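Local coordinates for protein glycinin A3B4 subunit (PDB 2D5F) that probably serves as a seed storage reserve of soybean, an 11S globulin with two cupin domains that assembles into hexamers, at residues L17-R22 with E31-Q36. Residues are numbered along the deposited sequence; the frame is centred on the assembly and turned at random.
Sequences LEPDHR and ETWNSQ
His21 and Thr32 pair at the open end of an antiparallel beta hairpin, strands 21-24 and 28-32, at the edge of a sheet in the first cupin domain. They form a hydrogen-bonded pair: Thr32 N gives to His21 O (2.9 Å), and His21 N gives to Thr32 O. Asp20 N also gives to Thr32 O, at 2.8 Å. Two successive residues thus face one, a classic beta bulge, and two bonds grip the Thr32 carbonyl. On the face that holds the side chains of His21 and Thr32, Thr32 OG1 touches His21 CB and lies at the edge of the imidazole; this hydroxyl is hydrogen-bonded to Glu172 O. On the other face, the Arg22 and Glu31 side chains run alongside each other in the same direction, but their charged ends stay beyond salt-bridge distance (Arg22 NE to Glu31 OE2 4.2 Å). The guanidinium pairs instead with Glu24.

Apolar packing centres on the buried Trp33. The Pro19 ring lies over one face of the indole, with CG 3.6 Å from the centroid of the six-membered ring, a CH-pi contact. Pro19 CB also meets Glu31 CB at 3.8 Å. Leu17 CB packs against Trp33 CD1, at the pyrrole end. Leu40 of helix 38-43 and Val47 of strand 46-52 also touch the Trp33 side chain.

Side-chain hydrogen bonds join the two segments outside the strand pairing. Asp20 OD1 accepts from Asn34 N, a somewhat doubtful bond because OD1 is modelled too close to another atom. Within 31-36, Asn34 OD1 accepts from Gln36 N, closing an Asx turn. Trp33 NE1 donates to Leu17 O at 3.0 Å. The bond is nearly straight (174°): the oxygen lies in the indole plane, while NE1 sits above the Leu17 carbonyl plane.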
loop_
_atom_site.group_PDB
_atom_site.type_symbol
_atom_site.label_atom_id
_atom_site.label_comp_id
_atom_site.label_asym_id
_atom_site.label_seq_id
_atom_site.Cartn_x
_atom_site.Cartn_y
_atom_site.Cartn_z
ATOM N N LEU B 17 -9.734 2.710 38.229
ATOM C CA LEU B 17 -8.419 3.038 38.768
ATOM C C LEU B 17 -8.030 4.513 38.791
ATOM O O LEU B 17 -8.417 5.288 37.914
ATOM C CB LEU B 17 -7.355 2.273 37.978
ATOM C CG LEU B 17 -7.573 0.769 37.777
ATOM C CD1 LEU B 17 -6.586 0.240 36.754
ATOM C CD2 LEU B 17 -7.415 0.044 39.104
ATOM N N GLU B 18 -7.237 4.878 39.798
ATOM C CA GLU B 18 -6.735 6.238 39.968
ATOM C C GLU B 18 -5.221 6.167 40.090
ATOM O O GLU B 18 -4.671 5.103 40.336
ATOM C CB GLU B 18 -7.346 6.885 41.212
ATOM C CG GLU B 18 -8.783 7.320 40.989
ATOM C CD GLU B 18 -9.462 7.802 42.250
ATOM O OE1 GLU B 18 -8.900 8.671 42.951
ATOM O OE2 GLU B 18 -10.569 7.314 42.531
ATOM N N PRO B 19 -4.523 7.303 39.924
ATOM C CA PRO B 19 -3.059 7.315 40.016
ATOM C C PRO B 19 -2.485 6.661 41.269
ATOM O O PRO B 19 -3.018 6.830 42.363
ATOM C CB PRO B 19 -2.726 8.801 39.931
ATOM C CG PRO B 19 -3.825 9.330 39.059
ATOM C CD PRO B 19 -5.036 8.654 39.647
ATOM N N ASP B 20 -1.389 5.926 41.094
ATOM C CA ASP B 20 -0.713 5.232 42.193
ATOM C C ASP B 20 0.564 5.913 42.690
ATOM O O ASP B 20 0.909 5.803 43.861
ATOM C CB ASP B 20 -0.337 3.807 41.783
ATOM C CG ASP B 20 -1.527 2.994 41.356
ATOM O OD1 ASP B 20 -1.829 2.973 40.143
ATOM O OD2 ASP B 20 -2.163 2.381 42.236
ATOM N N HIS B 21 1.273 6.594 41.796
ATOM C CA HIS B 21 2.522 7.254 42.161
ATOM C C HIS B 21 2.537 8.724 41.744
ATOM O O HIS B 21 1.959 9.099 40.721
ATOM C CB HIS B 21 3.701 6.512 41.512
ATOM C CG HIS B 21 5.042 7.092 41.843
ATOM N ND1 HIS B 21 5.590 7.033 43.108
ATOM C CD2 HIS B 21 5.944 7.747 41.074
ATOM C CE1 HIS B 21 6.772 7.625 43.102
ATOM N NE2 HIS B 21 7.010 8.067 41.881
ATOM N N ARG B 22 3.207 9.551 42.540
ATOM C CA ARG B 22 3.291 10.980 42.260
ATOM C C ARG B 22 4.734 11.465 42.268
ATOM O O ARG B 22 5.553 10.996 43.057
ATOM C CB ARG B 22 2.483 11.770 43.301
ATOM C CG ARG B 22 1.054 11.271 43.471
ATOM C CD ARG B 22 0.336 11.891 44.673
ATOM N NE ARG B 22 -0.358 13.136 44.349
ATOM C CZ ARG B 22 0.172 14.348 44.466
ATOM N NH1 ARG B 22 1.415 14.492 44.905
ATOM N NH2 ARG B 22 -0.546 15.417 44.149
ATOM N N GLU B 31 1.639 12.222 37.674
ATOM C CA GLU B 31 0.958 11.144 38.370
ATOM C C GLU B 31 0.850 9.960 37.429
ATOM O O GLU B 31 0.412 10.108 36.289
ATOM C CB GLU B 31 -0.436 11.600 38.781
ATOM C CG GLU B 31 -0.438 12.722 39.795
ATOM C CD GLU B 31 -1.809 13.317 39.970
ATOM O OE1 GLU B 31 -2.137 14.275 39.241
ATOM O OE2 GLU B 31 -2.569 12.815 40.823
ATOM N N THR B 32 1.254 8.784 37.890
ATOM C CA THR B 32 1.169 7.608 37.039
ATOM C C THR B 32 0.351 6.488 37.649
ATOM O O THR B 32 0.273 6.351 38.869
ATOM C CB THR B 32 2.574 7.044 36.706
ATOM O OG1 THR B 32 3.227 6.621 37.911
ATOM C CG2 THR B 32 3.423 8.106 36.019
ATOM N N TRP B 33 -0.281 5.703 36.783
ATOM C CA TRP B 33 -1.050 4.538 37.210
ATOM C C TRP B 33 -0.025 3.408 37.132
ATOM O O TRP B 33 0.752 3.350 36.177
ATOM C CB TRP B 33 -2.199 4.260 36.236
ATOM C CG TRP B 33 -3.459 5.085 36.463
ATOM C CD1 TRP B 33 -4.636 4.647 37.014
ATOM C CD2 TRP B 33 -3.676 6.456 36.093
ATOM N NE1 TRP B 33 -5.571 5.657 37.002
ATOM C CE2 TRP B 33 -5.009 6.779 36.447
ATOM C CE3 TRP B 33 -2.874 7.446 35.499
ATOM C CZ2 TRP B 33 -5.562 8.047 36.220
ATOM C CZ3 TRP B 33 -3.424 8.714 35.272
ATOM C CH2 TRP B 33 -4.756 9.000 35.637
ATOM N N ASN B 34 0.011 2.536 38.136
ATOM C CA ASN B 34 0.956 1.420 38.138
ATOM C C ASN B 34 0.641 0.531 36.928
ATOM O O ASN B 34 -0.490 0.063 36.775
ATOM C CB ASN B 34 0.803 0.609 39.428
ATOM C CG ASN B 34 1.900 -0.420 39.603
ATOM O OD1 ASN B 34 2.220 -1.168 38.680
ATOM N ND2 ASN B 34 2.480 -0.468 40.798
ATOM N N SER B 35 1.632 0.284 36.080
ATOM C CA SER B 35 1.399 -0.534 34.891
ATOM C C SER B 35 1.129 -2.009 35.208
ATOM O O SER B 35 0.782 -2.784 34.320
ATOM C CB SER B 35 2.591 -0.424 33.932
ATOM O OG SER B 35 3.768 -0.929 34.534
ATOM N N GLN B 36 1.265 -2.392 36.474
ATOM C CA GLN B 36 1.052 -3.781 36.851
ATOM C C GLN B 36 -0.362 -4.162 37.281
ATOM O O GLN B 36 -0.611 -5.307 37.645
ATOM C CB GLN B 36 2.081 -4.187 37.908
ATOM C CG GLN B 36 3.480 -4.322 37.309
ATOM C CD GLN B 36 4.572 -4.444 38.350
ATOM O OE1 GLN B 36 5.733 -4.692 38.019
ATOM N NE2 GLN B 36 4.211 -4.261 39.616
#